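Local atomic coordinates of glycosyl hydrolase, BNR repeat (Ralstonia eutropha, PDB entry 3B7F), a protein that is probably a glycosyl hydrolase with BNR repeats, built as a seven-bladed beta-propeller, whose substrate is not established. Residues Gly54-His59 with His384-Gln389; Val285-Pro290 with Ala348-Pro353. One frame throughout, in Å; residues are numbered along the deposited sequence.

Contact 1 of 2, residues Gly54-His59 with His384-Gln389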
loop_
_atom_site.group_PDB
_atom_site.type_symbol
_atom_site.label_atom_id
_atom_site.label_comp_id
_atom_site.label_asym_id
_atom_site.label_seq_id
_atom_site.Cartn_x
_atom_site.Cartn_y
_atom_site.Cartn_z
ATOM N N GLY A 54 22.159 0.200 3.462
ATOM C CA GLY A 54 22.564 -0.956 2.669
ATOM C C GLY A 54 21.594 -2.120 2.585
ATOM O O GLY A 54 21.818 -3.036 1.803
ATOM N N HIS A 55 20.527 -2.093 3.390
ATOM C CA HIS A 55 19.476 -3.092 3.348
ATOM C C HIS A 55 18.336 -2.529 2.493
ATOM O O HIS A 55 18.113 -1.323 2.465
ATOM C CB HIS A 55 18.955 -3.383 4.755
ATOM C CG HIS A 55 19.967 -3.992 5.689
ATOM N ND1 HIS A 55 19.605 -4.869 6.691
ATOM C CD2 HIS A 55 21.318 -3.872 5.766
ATOM C CE1 HIS A 55 20.682 -5.229 7.364
ATOM N NE2 HIS A 55 21.736 -4.645 6.817
ATOM N N THR A 56 17.623 -3.420 1.823
ATOM C CA THR A 56 16.460 -3.110 1.007
ATOM C C THR A 56 15.272 -3.153 1.951
ATOM O O THR A 56 15.007 -4.196 2.542
ATOM C CB THR A 56 16.294 -4.135 -0.134
ATOM O OG1 THR A 56 17.464 -4.097 -0.951
ATOM C CG2 THR A 56 15.082 -3.815 -1.002
ATOM N N ILE A 57 14.589 -2.018 2.114
ATOM C CA ILE A 57 13.474 -1.911 3.025
ATOM C C ILE A 57 12.214 -1.792 2.199
ATOM O O ILE A 57 12.071 -0.861 1.407
ATOM C CB ILE A 57 13.581 -0.686 3.992
ATOM C CG1 ILE A 57 15.004 -0.524 4.568
ATOM C CG2 ILE A 57 12.469 -0.783 5.082
ATOM C CD1 ILE A 57 15.602 -1.763 5.300
ATOM N N HIS A 58 11.289 -2.719 2.415
ATOM C CA HIS A 58 10.040 -2.743 1.668
ATOM C C HIS A 58 8.839 -2.016 2.241
ATOM O O HIS A 58 7.999 -1.552 1.474
ATOM C CB HIS A 58 9.667 -4.198 1.365
ATOM C CG HIS A 58 10.491 -4.766 0.266
ATOM N ND1 HIS A 58 10.206 -4.512 -1.060
ATOM C CD2 HIS A 58 11.634 -5.494 0.286
ATOM C CE1 HIS A 58 11.126 -5.092 -1.812
ATOM N NE2 HIS A 58 12.004 -5.691 -1.021
ATOM N N HIS A 59 8.731 -1.940 3.554
ATOM C CA HIS A 59 7.573 -1.347 4.187
ATOM C C HIS A 59 7.871 -1.073 5.660
ATOM O O HIS A 59 8.483 -1.902 6.320
ATOM C CB HIS A 59 6.403 -2.318 4.051
ATOM C CG HIS A 59 5.040 -1.688 4.083
ATOM N ND1 HIS A 59 3.913 -2.433 4.315
ATOM C CD2 HIS A 59 4.615 -0.412 3.908
ATOM C CE1 HIS A 59 2.848 -1.650 4.255
ATOM N NE2 HIS A 59 3.248 -0.425 3.984
ATOM N N HIS A 384 16.195 5.039 -4.154
ATOM C CA HIS A 384 14.920 4.587 -4.744
ATOM C C HIS A 384 13.857 4.263 -3.676
ATOM O O HIS A 384 14.014 3.314 -2.925
ATOM C CB HIS A 384 15.275 3.350 -5.599
ATOM C CG HIS A 384 14.131 2.696 -6.320
ATOM N ND1 HIS A 384 14.059 2.655 -7.698
ATOM C CD2 HIS A 384 13.053 2.009 -5.865
ATOM C CE1 HIS A 384 12.971 1.997 -8.057
ATOM N NE2 HIS A 384 12.340 1.601 -6.966
ATOM N N ILE A 385 12.757 5.028 -3.642
ATOM C CA ILE A 385 11.701 4.865 -2.632
ATOM C C ILE A 385 10.617 3.824 -3.010
ATOM O O ILE A 385 9.956 3.917 -4.063
ATOM C CB ILE A 385 11.035 6.244 -2.282
ATOM C CG1 ILE A 385 12.079 7.245 -1.743
ATOM C CG2 ILE A 385 9.902 6.069 -1.280
ATOM C CD1 ILE A 385 11.651 8.809 -1.831
ATOM N N TYR A 386 10.461 2.842 -2.125
ATOM C CA TYR A 386 9.439 1.776 -2.209
ATOM C C TYR A 386 8.138 2.165 -1.476
ATOM O O TYR A 386 7.059 1.992 -2.027
ATOM C CB TYR A 386 9.937 0.428 -1.635
ATOM C CG TYR A 386 10.938 -0.317 -2.482
ATOM C CD1 TYR A 386 10.600 -0.751 -3.750
ATOM C CD2 TYR A 386 12.189 -0.653 -2.012
ATOM C CE1 TYR A 386 11.504 -1.453 -4.550
ATOM C CE2 TYR A 386 13.105 -1.375 -2.814
ATOM C CZ TYR A 386 12.754 -1.757 -4.084
ATOM O OH TYR A 386 13.601 -2.473 -4.923
ATOM N N ALA A 387 8.257 2.750 -0.284
ATOM C CA ALA A 387 7.105 3.070 0.541
ATOM C C ALA A 387 7.271 4.322 1.381
ATOM O O ALA A 387 8.366 4.633 1.833
ATOM C CB ALA A 387 6.800 1.887 1.480
ATOM N N VAL A 388 6.144 5.008 1.602
ATOM C CA VAL A 388 6.063 6.197 2.442
ATOM C C VAL A 388 4.778 5.975 3.205
ATOM O O VAL A 388 3.769 5.665 2.602
ATOM C CB VAL A 388 6.027 7.513 1.665
ATOM C CG1 VAL A 388 5.964 8.691 2.633
ATOM C CG2 VAL A 388 7.247 7.633 0.732
ATOM N N GLN A 389 4.855 6.089 4.526
ATOM C CA GLN A 389 3.761 5.848 5.421
ATOM C C GLN A 389 3.699 6.908 6.527
ATOM O O GLN A 389 4.701 7.217 7.149
ATOM C CB GLN A 389 3.995 4.475 6.023
ATOM C CG GLN A 389 2.947 3.955 6.942
ATOM C CD GLN A 389 1.654 3.555 6.253
ATOM O OE1 GLN A 389 1.658 2.769 5.312
ATOM N NE2 GLN A 389 0.540 4.054 6.771
HETATM O O HOH W 1 0.175 0.588 4.662
#

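Contact 2 of 2, residues Val285-Pro290 with Ala348-Pro353. With EDO (1,2-ethanediol), chain H.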
loop_
_atom_site.group_PDB
_atom_site.type_symbol
_atom_site.label_atom_id
_atom_site.label_comp_id
_atom_site.label_asym_id
_atom_site.label_seq_id
_atom_site.Cartn_x
_atom_site.Cartn_y
_atom_site.Cartn_z
ATOM N N VAL A 285 -7.085 7.144 0.596
ATOM C CA VAL A 285 -8.412 7.699 0.932
ATOM C C VAL A 285 -8.311 8.694 2.078
ATOM O O VAL A 285 -7.459 8.563 2.925
ATOM C CB VAL A 285 -9.415 6.594 1.315
ATOM C CG1 VAL A 285 -9.382 5.523 0.320
ATOM C CG2 VAL A 285 -9.126 6.003 2.736
ATOM N N HIS A 286 -9.150 9.720 2.061
ATOM C CA HIS A 286 -9.237 10.704 3.138
ATOM C C HIS A 286 -9.806 9.944 4.358
ATOM O O HIS A 286 -10.799 9.267 4.240
ATOM C CB HIS A 286 -10.150 11.839 2.686
ATOM C CG HIS A 286 -10.250 12.996 3.630
ATOM N ND1 HIS A 286 -10.831 12.905 4.875
ATOM C CD2 HIS A 286 -9.923 14.297 3.469
ATOM C CE1 HIS A 286 -10.826 14.091 5.455
ATOM N NE2 HIS A 286 -10.300 14.960 4.613
ATOM N N GLN A 287 -9.137 10.024 5.504
ATOM C CA GLN A 287 -9.559 9.332 6.741
ATOM C C GLN A 287 -11.036 9.442 7.144
ATOM O O GLN A 287 -11.631 8.464 7.571
ATOM C CB GLN A 287 -8.742 9.836 7.928
ATOM C CG GLN A 287 -7.499 9.039 8.190
ATOM C CD GLN A 287 -7.801 7.707 8.817
ATOM O OE1 GLN A 287 -8.620 7.616 9.732
ATOM N NE2 GLN A 287 -7.143 6.667 8.332
ATOM N N ARG A 288 -11.572 10.653 7.022
ATOM C CA ARG A 288 -12.938 10.980 7.388
ATOM C C ARG A 288 -13.983 11.012 6.262
ATOM O O ARG A 288 -15.143 10.758 6.541
ATOM C CB ARG A 288 -12.943 12.319 8.114
ATOM C CG ARG A 288 -12.218 12.216 9.441
ATOM C CD ARG A 288 -12.204 13.490 10.178
ATOM N NE ARG A 288 -11.499 14.570 9.487
ATOM C CZ ARG A 288 -10.174 14.704 9.419
ATOM N NH1 ARG A 288 -9.353 13.842 9.997
ATOM N NH2 ARG A 288 -9.661 15.753 8.780
ATOM N N ASP A 289 -13.569 11.251 5.018
ATOM C CA ASP A 289 -14.451 11.417 3.871
ATOM C C ASP A 289 -14.304 10.233 2.904
ATOM O O ASP A 289 -13.296 10.146 2.196
ATOM C CB ASP A 289 -14.082 12.728 3.160
ATOM C CG ASP A 289 -15.010 13.070 2.011
ATOM O OD1 ASP A 289 -16.029 12.385 1.827
ATOM O OD2 ASP A 289 -14.722 14.053 1.297
ATOM N N PRO A 290 -15.307 9.314 2.852
ATOM C CA PRO A 290 -15.191 8.217 1.882
ATOM C C PRO A 290 -15.291 8.611 0.409
ATOM O O PRO A 290 -15.075 7.755 -0.435
ATOM C CB PRO A 290 -16.330 7.262 2.281
ATOM C CG PRO A 290 -17.281 8.062 3.007
ATOM C CD PRO A 290 -16.516 9.176 3.670
ATOM N N ALA A 348 -1.312 9.521 3.500
ATOM C CA ALA A 348 -2.002 10.711 3.936
ATOM C C ALA A 348 -2.042 10.708 5.458
ATOM O O ALA A 348 -1.959 9.653 6.069
ATOM C CB ALA A 348 -3.427 10.782 3.292
ATOM N N ASP A 349 -2.071 11.892 6.061
ATOM C CA ASP A 349 -2.211 12.021 7.517
ATOM C C ASP A 349 -3.719 12.173 7.871
ATOM O O ASP A 349 -4.565 12.114 6.978
ATOM C CB ASP A 349 -1.314 13.136 8.069
ATOM C CG ASP A 349 -1.723 14.530 7.629
ATOM O OD1 ASP A 349 -2.930 14.842 7.586
ATOM O OD2 ASP A 349 -0.803 15.335 7.351
ATOM N N ALA A 350 -4.034 12.348 9.164
ATOM C CA ALA A 350 -5.406 12.512 9.650
ATOM C C ALA A 350 -5.611 13.896 10.262
ATOM O O ALA A 350 -6.492 14.081 11.089
ATOM C CB ALA A 350 -5.759 11.397 10.667
ATOM N N HIS A 351 -4.792 14.877 9.859
ATOM C CA HIS A 351 -4.947 16.253 10.331
ATOM C C HIS A 351 -6.088 16.910 9.590
ATOM O O HIS A 351 -6.667 16.314 8.684
ATOM C CB HIS A 351 -3.648 17.045 10.139
ATOM C CG HIS A 351 -2.604 16.749 11.162
ATOM N ND1 HIS A 351 -2.341 15.471 11.608
ATOM C CD2 HIS A 351 -1.717 17.559 11.783
ATOM C CE1 HIS A 351 -1.361 15.514 12.493
ATOM N NE2 HIS A 351 -0.954 16.769 12.605
ATOM N N ALA A 352 -6.423 18.124 10.006
ATOM C CA ALA A 352 -7.444 18.946 9.373
ATOM C C ALA A 352 -6.771 20.248 8.942
ATOM O O ALA A 352 -6.336 21.013 9.802
ATOM C CB ALA A 352 -8.590 19.226 10.333
ATOM N N PRO A 353 -6.590 20.474 7.620
ATOM C CA PRO A 353 -6.899 19.639 6.476
ATOM C C PRO A 353 -5.939 18.469 6.361
ATOM O O PRO A 353 -4.846 18.509 6.887
ATOM C CB PRO A 353 -6.714 20.564 5.280
ATOM C CG PRO A 353 -6.066 21.710 5.733
ATOM C CD PRO A 353 -5.984 21.740 7.210
HETATM C C1 EDO H . -13.225 17.386 2.497
HETATM O O1 EDO H . -13.616 16.078 2.949
HETATM C C2 EDO H . -12.119 17.343 1.429
HETATM O O2 EDO H . -12.430 16.567 0.244
HETATM O O HOH W 2 -6.426 10.722 5.333
#

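Contact 1 of 2, residues Gly54-His59 with His384-Gln389
His58 and Tyr386 lay their rings face to face, centroids 4.9 Å apart and planes tilted by 26°. The imidazole carbon CE1 of His58 sits over the centre of the phenol ring. On the opposite face of Tyr386, CD2 of His384 approaches, nearer the rim. Thr56 adds a methyl contact, CG2 to Tyr386 CE2 at 3.6 Å; its OG1 turns elsewhere, to Ile30 O. Tyr386 and Ala387 both point their CB atoms at the other strand because a classic beta bulge opposite Ala28 interrupts the usual alternation. The small Ala387 suits its place between backbone and ring: its CB is 3.6 Å from His58 O and 4.0 Å from His59 CD2. Gln389, bent at chi2 (71°), crosses the His59 ring obliquely, and a water joins the two. The water donates to Gln389 OE1 at 2.7 Å and reaches His59 NE2 at 3.3 Å, a weak bond at the ring edge, while ND1 of His59 is bonded to Leu120 N. Strands 56-62 and 385-391 are the innermost of adjacent blades; the latter, pairing with strand 24-29, completes the N-terminal blade in the "velcro" closure of a beta-propeller, and this contact packs it against the next blade.

Contact 2 of 2, residues Val285-Pro290 with Ala348-Pro353
Arg288 reaches across to the backbone of Ala350 and His351, joining two neighbouring blades of the beta-propeller through the loops that lead from their first to their second strands. Its CB lies 3.8 Å from CE1 of His286, within its own loop. From there the chain runs extended through CG to CD and then bends at chi3 (-62°), which places NE back on the side of the His286 ring. The same CE1 lies over one face of the guanidinium, toward the rim. At the tip the two terminal nitrogens part company. NH1 donates to Ala350 O at 3.1 Å in a bent bond (144°), whereas NH2 donates to His351 O at 3.0 Å almost straight (173°). Both donors stand above the planes of the carbonyls they meet. NH2 also packs 4.0 Å from CB of Ala352. Arginine suits this place: it is long enough to span the gap between loops and carries paired N-H groups for successive carbonyls. The accepting loop is shaped by an Asx turn, in which Asp349 OD1 takes the N-H of His351; OD2 of Asp349 is held by Tyr357 and by a salt bridge to Arg42. Within the same loop as Arg288, His286 ND1 accepts the backbone N-H of Arg288 nearly in its ring plane, which steadies the ring beside the guanidinium. Beside the polar grip, Gln287 CG rests 3.8 Å from CB of Ala350, a methyl small enough for this close approach. A water then links the backbones, accepting from Gln287 N at 2.8 Å and donating to Asp349 O at 2.8 Å.

In the fold
Both contacts join neighbouring blades of one propeller. Contact 2 ties the blade starting at strand 282-285 to the blade starting at strand 346-348; the next blade round is the one completed by strand 385-391, whose inner strand meets strand 56-62 in contact 1. Their centres are 24 Å apart and their nearest atoms about 6 Å, so they do not touch. The blade of strand 346-348 leads on to that of strand 385-391, for Ala348 O in contact 2 is bonded to OG of Ser390, the residue after contact 1. No active-site residues are established here. One ethanediol, probably from the crystallisation liquor, bonds to Asp289 and Thr292, and another lies about 5 Å from the Tyr386 side chain.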